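Local coordinates for UBP3-associated protein BRE5 (Saccharomyces cerevisiae, PDB 2QIY) that acts together with UBP3 in de-ubiquitination, cleaving ubiquitin in the step that precedes mono-ubiquitination of sec23, and binds mRNA, at residues V11-L19 against L89-T97; F36-T46 against F137-F146. All blocks are in the same frame, centred on the assembly; numbering follows the deposited sequence.

Interaction 1 of 2, residues V11-L19 against L89-T97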
# COMPACT_ATOMS: atom_id res chain seq x y z
N VAL A 11 -3.81 -18.30 -6.76
CA VAL A 11 -3.25 -16.95 -6.73
C VAL A 11 -2.79 -16.56 -5.32
O VAL A 11 -1.74 -15.94 -5.16
CB VAL A 11 -4.21 -15.91 -7.37
CG1 VAL A 11 -5.58 -15.91 -6.69
CG2 VAL A 11 -3.59 -14.52 -7.37
N GLN A 12 -3.55 -16.96 -4.30
CA GLN A 12 -3.13 -16.71 -2.92
C GLN A 12 -1.80 -17.42 -2.63
O GLN A 12 -0.90 -16.84 -2.00
CB GLN A 12 -4.19 -17.16 -1.91
CG GLN A 12 -3.86 -16.74 -0.48
CD GLN A 12 -4.76 -17.38 0.55
OE1 GLN A 12 -4.75 -18.60 0.75
NE2 GLN A 12 -5.55 -16.55 1.22
N ASP A 13 -1.70 -18.66 -3.08
CA ASP A 13 -0.46 -19.45 -3.00
C ASP A 13 0.72 -18.73 -3.61
O ASP A 13 1.77 -18.62 -2.98
CB ASP A 13 -0.62 -20.81 -3.69
CG ASP A 13 -1.28 -21.85 -2.82
OD1 ASP A 13 -1.58 -21.55 -1.64
OD2 ASP A 13 -1.50 -22.97 -3.32
N ILE A 14 0.57 -18.25 -4.85
CA ILE A 14 1.71 -17.61 -5.49
C ILE A 14 2.09 -16.29 -4.81
O ILE A 14 3.28 -15.98 -4.70
CB ILE A 14 1.67 -17.55 -7.07
CG1 ILE A 14 1.40 -16.14 -7.63
CG2 ILE A 14 0.88 -18.73 -7.69
CD1 ILE A 14 -0.04 -15.72 -7.61
N CYS A 15 1.10 -15.55 -4.31
CA CYS A 15 1.39 -14.29 -3.59
C CYS A 15 2.15 -14.54 -2.30
O CYS A 15 3.09 -13.83 -1.98
CB CYS A 15 0.12 -13.52 -3.28
SG CYS A 15 -0.67 -12.87 -4.73
N PHE A 16 1.74 -15.57 -1.56
CA PHE A 16 2.39 -15.88 -0.30
C PHE A 16 3.83 -16.35 -0.54
O PHE A 16 4.76 -15.86 0.13
CB PHE A 16 1.59 -16.90 0.50
CG PHE A 16 2.13 -17.13 1.88
CD1 PHE A 16 1.69 -16.34 2.95
CD2 PHE A 16 3.06 -18.14 2.12
CE1 PHE A 16 2.19 -16.56 4.24
CE2 PHE A 16 3.56 -18.37 3.40
CZ PHE A 16 3.12 -17.58 4.47
N ALA A 17 4.00 -17.23 -1.52
CA ALA A 17 5.33 -17.72 -1.92
C ALA A 17 6.20 -16.58 -2.44
O ALA A 17 7.38 -16.49 -2.09
CB ALA A 17 5.23 -18.84 -2.96
N PHE A 18 5.62 -15.72 -3.27
CA PHE A 18 6.36 -14.58 -3.79
C PHE A 18 6.96 -13.74 -2.67
O PHE A 18 8.15 -13.39 -2.71
CB PHE A 18 5.52 -13.66 -4.68
CG PHE A 18 6.23 -12.40 -4.98
CD1 PHE A 18 5.96 -11.25 -4.25
CD2 PHE A 18 7.27 -12.38 -5.92
CE1 PHE A 18 6.69 -10.08 -4.47
CE2 PHE A 18 8.01 -11.22 -6.15
CZ PHE A 18 7.71 -10.05 -5.42
N LEU A 19 6.13 -13.37 -1.70
CA LEU A 19 6.58 -12.45 -0.65
C LEU A 19 7.62 -13.13 0.20
O LEU A 19 8.65 -12.54 0.53
CB LEU A 19 5.40 -12.05 0.22
CG LEU A 19 4.61 -10.74 0.10
CD1 LEU A 19 5.06 -9.72 -0.96
CD2 LEU A 19 3.12 -10.95 0.19
N LEU A 89 5.35 -9.77 8.82
CA LEU A 89 4.40 -9.57 7.70
C LEU A 89 2.99 -9.75 8.27
O LEU A 89 2.65 -10.83 8.75
CB LEU A 89 4.66 -10.62 6.60
CG LEU A 89 4.35 -10.43 5.10
CD1 LEU A 89 3.78 -11.69 4.47
CD2 LEU A 89 3.63 -9.11 4.67
N ASP A 90 2.18 -8.68 8.24
CA ASP A 90 0.84 -8.70 8.87
C ASP A 90 -0.30 -9.07 7.91
O ASP A 90 -1.23 -9.80 8.27
CB ASP A 90 0.49 -7.34 9.46
CG ASP A 90 1.28 -7.00 10.73
OD1 ASP A 90 1.60 -5.81 10.87
OD2 ASP A 90 1.55 -7.88 11.58
N THR A 91 -0.27 -8.49 6.71
CA THR A 91 -1.39 -8.58 5.78
C THR A 91 -0.94 -8.73 4.34
O THR A 91 0.13 -8.23 3.94
CB THR A 91 -2.33 -7.34 5.85
OG1 THR A 91 -1.66 -6.20 5.31
CG2 THR A 91 -2.73 -7.01 7.30
N ILE A 92 -1.78 -9.41 3.56
CA ILE A 92 -1.56 -9.53 2.13
C ILE A 92 -2.92 -9.29 1.47
O ILE A 92 -3.94 -9.87 1.91
CB ILE A 92 -1.08 -10.95 1.73
CG1 ILE A 92 0.24 -11.30 2.45
CG2 ILE A 92 -0.98 -11.08 0.19
CD1 ILE A 92 0.68 -12.76 2.33
N ASP A 93 -2.91 -8.45 0.43
CA ASP A 93 -4.07 -8.23 -0.46
C ASP A 93 -3.61 -8.43 -1.88
O ASP A 93 -2.50 -8.05 -2.23
CB ASP A 93 -4.60 -6.80 -0.33
CG ASP A 93 -5.14 -6.50 1.04
OD1 ASP A 93 -6.26 -6.97 1.34
OD2 ASP A 93 -4.45 -5.82 1.83
N PHE A 94 -4.46 -9.02 -2.73
CA PHE A 94 -4.10 -9.12 -4.14
C PHE A 94 -5.28 -8.93 -5.06
O PHE A 94 -6.44 -9.16 -4.66
CB PHE A 94 -3.42 -10.46 -4.45
CG PHE A 94 -4.27 -11.65 -4.12
CD1 PHE A 94 -5.18 -12.15 -5.05
CD2 PHE A 94 -4.18 -12.27 -2.87
CE1 PHE A 94 -5.98 -13.25 -4.75
CE2 PHE A 94 -4.99 -13.38 -2.56
CZ PHE A 94 -5.88 -13.86 -3.49
N GLN A 95 -4.98 -8.55 -6.30
CA GLN A 95 -5.94 -8.59 -7.42
C GLN A 95 -5.20 -8.90 -8.71
O GLN A 95 -3.99 -8.66 -8.82
CB GLN A 95 -6.65 -7.24 -7.60
CG GLN A 95 -7.49 -6.73 -6.42
CD GLN A 95 -8.03 -5.31 -6.65
OE1 GLN A 95 -7.52 -4.57 -7.50
NE2 GLN A 95 -9.05 -4.93 -5.89
N TYR A 96 -5.93 -9.38 -9.72
CA TYR A 96 -5.36 -9.49 -11.05
C TYR A 96 -5.42 -8.12 -11.73
O TYR A 96 -6.26 -7.29 -11.38
CB TYR A 96 -6.11 -10.53 -11.88
CG TYR A 96 -5.68 -11.95 -11.61
CD1 TYR A 96 -6.56 -12.88 -11.05
CD2 TYR A 96 -4.38 -12.37 -11.91
CE1 TYR A 96 -6.16 -14.20 -10.81
CE2 TYR A 96 -3.97 -13.68 -11.67
CZ TYR A 96 -4.86 -14.58 -11.12
OH TYR A 96 -4.44 -15.89 -10.90
N THR A 97 -4.56 -7.91 -12.72
CA THR A 97 -4.43 -6.62 -13.38
C THR A 97 -3.74 -6.78 -14.73
O THR A 97 -3.35 -7.88 -15.09
CB THR A 97 -3.61 -5.64 -12.49
OG1 THR A 97 -3.74 -4.31 -13.00
CG2 THR A 97 -2.12 -6.03 -12.42
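Val11 and Cys15, which both meet Phe94, are joined by a backbone hydrogen bond within helix 11-19, from Cys15 N to Val11 O (3.0 Å); no hydrogen bond crosses to strand 89-97, and the contact is apolar. The helix passes over the strand at 125°, with the short axes 9.5 Å apart. Beneath the N-terminal end of the helix, the Phe94 ring stands up from the sheet, its CG lodged between the backbone N and the carbonyl carbon (chi1 59°), and reaches the first helical turn. The carbonyl carbon of Val11 lies over one ring face, and Val11 CG1 comes within a tight 3.3 Å of Phe94 CE1. Gln12 meets the same ring further round, its CA 3.8 Å from Phe94 CE2. Cys15 SG makes an oblique sulfur-aromatic contact, 4.5 Å from the Phe94 ring centroid and 39° off its normal. An alanine in place of Phe94 would end these contacts and is likely to leave a gap beneath Val11, Gln12 and Cys15, with the start of the helix less firmly seated. Beyond Phe94, the Tyr96 hydroxyl oxygen abuts Val11 CB (3.5 Å). One turn beyond Cys15, Leu19 and Ile92 meet tip to tip, CD2 of the former 3.7 Å from CG1 of the latter. Ile92 CD1 also touches Phe16 CD1, the two side chains crossing at about a right angle. At the other end of the strand from Tyr96, Leu89 pairs antiparallel with a strand of another protein. The helix covers much of one face, where Lys64 of the second subunit adds a cation-pi contact to Phe94, while Asp93 and Gln95 on the other meet that subunit, Asp93 through a salt bridge to its Arg145: the helix-on-sheet arrangement of an NTF2 domain.

Interaction 2 of 2, residues F36-T46 against F137-F146; sequences FYASTAELTHT and FDITNDIIRF
A parallel pair of neighbouring strands, formed by chain parts about ninety residues apart, joins 36-46 to 137-146, with a type I turn from Ala38 to Ala41 breaking the first of them. Before the turn, Ile139 N donates to Phe36 O and its carbonyl accepts Ala38 N. Past it, Glu42 N bonds to Thr140 O, Asp142 N gives a weak bond to Glu42 O, and Thr44 N donates to Asp142 O (2.7 Å). On the face turned to helix 11-28, the Tyr37 hydroxyl donates to the anti lone pair of Asp142 OD2 (2.6 Å), ring and carboxylate lying only 8° from coplanar. Tyr22 OH is a second partner of that oxygen, so two hydroxyls grip it, which probably holds the carboxylate's rotation. With CG anti to the backbone N (chi1 179°), the Asp142 side chain runs alongside Leu43, whose CD1 is 3.4 Å from OD2. Ile139 CD1 sits over the centre of the Tyr37 ring, a CH-pi contact of 3.9 Å to the centroid. A water lies 2.8 Å from His45 ND1, close also to Asp142 OD1 and Thr44 O. On the opposite face, Glu42 OE1 accepts Tyr96 N of the second subunit. Thr140 and Asn141 both face Ile127, a classic beta bulge, consistent with the strongly curved sheet of the NTF2 fold.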
# COMPACT_ATOMS: atom_id res chain seq x y z
N PHE A 36 15.03 -11.01 -10.28
CA PHE A 36 13.60 -11.27 -10.19
C PHE A 36 12.74 -10.12 -10.72
O PHE A 36 11.50 -10.19 -10.70
CB PHE A 36 13.29 -11.73 -8.77
CG PHE A 36 13.98 -13.05 -8.44
CD1 PHE A 36 15.29 -13.08 -7.95
CD2 PHE A 36 13.35 -14.26 -8.70
CE1 PHE A 36 15.94 -14.28 -7.68
CE2 PHE A 36 13.98 -15.49 -8.43
CZ PHE A 36 15.28 -15.50 -7.92
N TYR A 37 13.42 -9.09 -11.22
CA TYR A 37 12.75 -7.92 -11.77
C TYR A 37 12.79 -7.95 -13.29
O TYR A 37 13.75 -8.45 -13.88
CB TYR A 37 13.44 -6.64 -11.29
CG TYR A 37 13.26 -6.34 -9.83
CD1 TYR A 37 12.33 -5.37 -9.40
CD2 TYR A 37 14.03 -6.98 -8.87
CE1 TYR A 37 12.18 -5.04 -8.05
CE2 TYR A 37 13.88 -6.66 -7.51
CZ TYR A 37 12.95 -5.69 -7.11
OH TYR A 37 12.79 -5.38 -5.78
N ALA A 38 11.77 -7.36 -13.92
CA ALA A 38 11.75 -7.13 -15.36
C ALA A 38 12.89 -6.17 -15.70
O ALA A 38 13.32 -5.39 -14.85
CB ALA A 38 10.43 -6.54 -15.78
N SER A 39 13.37 -6.24 -16.93
CA SER A 39 14.46 -5.37 -17.34
C SER A 39 14.14 -3.88 -17.14
O SER A 39 15.05 -3.09 -16.83
CB SER A 39 14.86 -5.65 -18.80
OG SER A 39 13.78 -5.38 -19.67
N THR A 40 12.87 -3.51 -17.32
CA THR A 40 12.42 -2.12 -17.21
C THR A 40 11.67 -1.84 -15.90
O THR A 40 10.92 -0.85 -15.79
CB THR A 40 11.53 -1.70 -18.41
OG1 THR A 40 10.39 -2.57 -18.48
CG2 THR A 40 12.33 -1.78 -19.72
N ALA A 41 11.86 -2.70 -14.90
CA ALA A 41 11.15 -2.54 -13.61
C ALA A 41 11.38 -1.18 -12.94
O ALA A 41 12.43 -0.57 -13.09
CB ALA A 41 11.54 -3.65 -12.64
N GLU A 42 10.39 -0.74 -12.15
CA GLU A 42 10.50 0.44 -11.29
C GLU A 42 10.51 0.04 -9.83
O GLU A 42 9.67 -0.76 -9.39
CB GLU A 42 9.33 1.40 -11.56
CG GLU A 42 9.29 1.75 -13.04
CD GLU A 42 8.48 2.97 -13.40
OE1 GLU A 42 7.96 3.70 -12.53
OE2 GLU A 42 8.39 3.21 -14.63
N LEU A 43 11.49 0.58 -9.10
CA LEU A 43 11.64 0.33 -7.66
C LEU A 43 11.60 1.63 -6.89
O LEU A 43 12.27 2.62 -7.27
CB LEU A 43 13.03 -0.30 -7.45
CG LEU A 43 13.44 -0.53 -5.99
CD1 LEU A 43 12.56 -1.58 -5.28
CD2 LEU A 43 14.91 -0.97 -5.97
N THR A 44 10.85 1.64 -5.80
CA THR A 44 10.92 2.79 -4.87
C THR A 44 11.21 2.14 -3.54
O THR A 44 10.36 1.43 -2.99
CB THR A 44 9.58 3.55 -4.87
OG1 THR A 44 9.40 4.14 -6.15
CG2 THR A 44 9.58 4.66 -3.81
N HIS A 45 12.43 2.34 -3.03
CA HIS A 45 12.90 1.54 -1.90
C HIS A 45 13.50 2.39 -0.78
O HIS A 45 13.91 3.52 -1.00
CB HIS A 45 13.93 0.50 -2.38
CG HIS A 45 14.05 -0.71 -1.50
ND1 HIS A 45 13.09 -1.70 -1.47
CD2 HIS A 45 15.02 -1.09 -0.63
CE1 HIS A 45 13.46 -2.64 -0.61
NE2 HIS A 45 14.63 -2.30 -0.10
N THR A 46 13.57 1.81 0.41
CA THR A 46 14.27 2.40 1.56
C THR A 46 15.59 3.06 1.15
O THR A 46 16.45 2.39 0.58
CB THR A 46 14.56 1.29 2.52
OG1 THR A 46 13.33 0.57 2.75
CG2 THR A 46 15.12 1.87 3.86
N PHE A 137 7.04 -15.36 -12.93
CA PHE A 137 6.67 -13.95 -12.95
C PHE A 137 7.90 -13.09 -12.73
O PHE A 137 8.82 -13.48 -12.00
CB PHE A 137 5.68 -13.63 -11.82
CG PHE A 137 4.32 -14.21 -12.03
CD1 PHE A 137 4.02 -15.48 -11.56
CD2 PHE A 137 3.33 -13.48 -12.70
CE1 PHE A 137 2.74 -16.03 -11.76
CE2 PHE A 137 2.06 -14.01 -12.89
CZ PHE A 137 1.77 -15.28 -12.42
N ASP A 138 7.90 -11.91 -13.36
CA ASP A 138 8.91 -10.88 -13.10
C ASP A 138 8.24 -9.72 -12.36
O ASP A 138 7.12 -9.33 -12.68
CB ASP A 138 9.48 -10.33 -14.40
CG ASP A 138 10.54 -11.23 -15.04
OD1 ASP A 138 10.95 -12.26 -14.48
OD2 ASP A 138 10.97 -10.88 -16.15
N ILE A 139 8.96 -9.15 -11.39
CA ILE A 139 8.51 -7.92 -10.73
C ILE A 139 8.64 -6.73 -11.69
O ILE A 139 9.72 -6.44 -12.17
CB ILE A 139 9.37 -7.60 -9.46
CG1 ILE A 139 9.36 -8.76 -8.49
CG2 ILE A 139 8.82 -6.37 -8.77
CD1 ILE A 139 10.44 -8.64 -7.40
N THR A 140 7.54 -6.04 -11.96
CA THR A 140 7.63 -4.83 -12.79
C THR A 140 7.59 -3.56 -11.96
O THR A 140 8.03 -2.49 -12.41
CB THR A 140 6.54 -4.76 -13.89
OG1 THR A 140 5.24 -4.75 -13.28
CG2 THR A 140 6.67 -5.94 -14.84
N ASN A 141 7.06 -3.68 -10.75
CA ASN A 141 6.88 -2.55 -9.83
C ASN A 141 7.01 -3.00 -8.40
O ASN A 141 6.52 -4.08 -8.02
CB ASN A 141 5.48 -1.92 -9.98
CG ASN A 141 5.28 -1.29 -11.30
OD1 ASN A 141 5.51 -0.08 -11.48
ND2 ASN A 141 4.89 -2.09 -12.26
N ASP A 142 7.67 -2.16 -7.61
CA ASP A 142 7.95 -2.47 -6.21
C ASP A 142 8.06 -1.13 -5.49
O ASP A 142 9.02 -0.40 -5.73
CB ASP A 142 9.27 -3.23 -6.16
CG ASP A 142 9.70 -3.59 -4.75
OD1 ASP A 142 9.09 -3.12 -3.78
OD2 ASP A 142 10.68 -4.38 -4.65
N ILE A 143 7.07 -0.81 -4.64
CA ILE A 143 7.06 0.47 -3.91
C ILE A 143 6.89 0.19 -2.43
O ILE A 143 5.96 -0.53 -2.04
CB ILE A 143 5.86 1.38 -4.28
CG1 ILE A 143 5.80 1.69 -5.79
CG2 ILE A 143 5.87 2.68 -3.38
CD1 ILE A 143 4.50 2.42 -6.19
N ILE A 144 7.79 0.72 -1.59
CA ILE A 144 7.55 0.69 -0.15
C ILE A 144 7.28 2.11 0.38
O ILE A 144 7.87 3.09 -0.08
CB ILE A 144 8.73 0.02 0.61
CG1 ILE A 144 8.36 -0.27 2.08
CG2 ILE A 144 10.04 0.85 0.48
CD1 ILE A 144 9.35 -1.26 2.75
N ARG A 145 6.37 2.20 1.35
CA ARG A 145 6.08 3.46 2.01
C ARG A 145 6.07 3.18 3.51
O ARG A 145 5.35 2.29 3.99
CB ARG A 145 4.73 4.03 1.54
CG ARG A 145 4.14 5.11 2.49
CD ARG A 145 4.99 6.37 2.63
NE ARG A 145 5.21 7.06 1.35
CZ ARG A 145 5.80 8.26 1.24
NH1 ARG A 145 6.20 8.94 2.33
NH2 ARG A 145 5.95 8.83 0.04
N PHE A 146 6.87 3.93 4.26
CA PHE A 146 6.82 3.85 5.72
C PHE A 146 5.75 4.76 6.28
O PHE A 146 5.54 5.87 5.80
CB PHE A 146 8.22 4.12 6.32
CG PHE A 146 9.21 3.09 5.89
CD1 PHE A 146 9.27 1.85 6.56
CD2 PHE A 146 10.04 3.30 4.79
CE1 PHE A 146 10.17 0.88 6.13
CE2 PHE A 146 10.94 2.33 4.35
CZ PHE A 146 11.01 1.10 5.02
O HOH W 1 9.97 -12.29 -9.85
O HOH W 2 10.50 -1.26 -2.42

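Overall arrangement
Interactions 1 and 2 have centres about 15 Å apart and share one mixed sheet, where strands 103-114 and 120-130 separate 137-147 from 85-97, an edge strand within this chain. Helix 11-28 bridges them: its early turns rest on 89-97, while Phe18 CE2 packs 3.6 Å from Ile139 CG1, and Tyr22 reaches Tyr37 and Asp142. The other face of the sheet links them across the dimer. Gln95 of one subunit donates its amide to Thr44 OG1 and Asp142 O of the second subunit, so that the strand of interaction 1 in each copy lies against the strand pair of interaction 2 in the other.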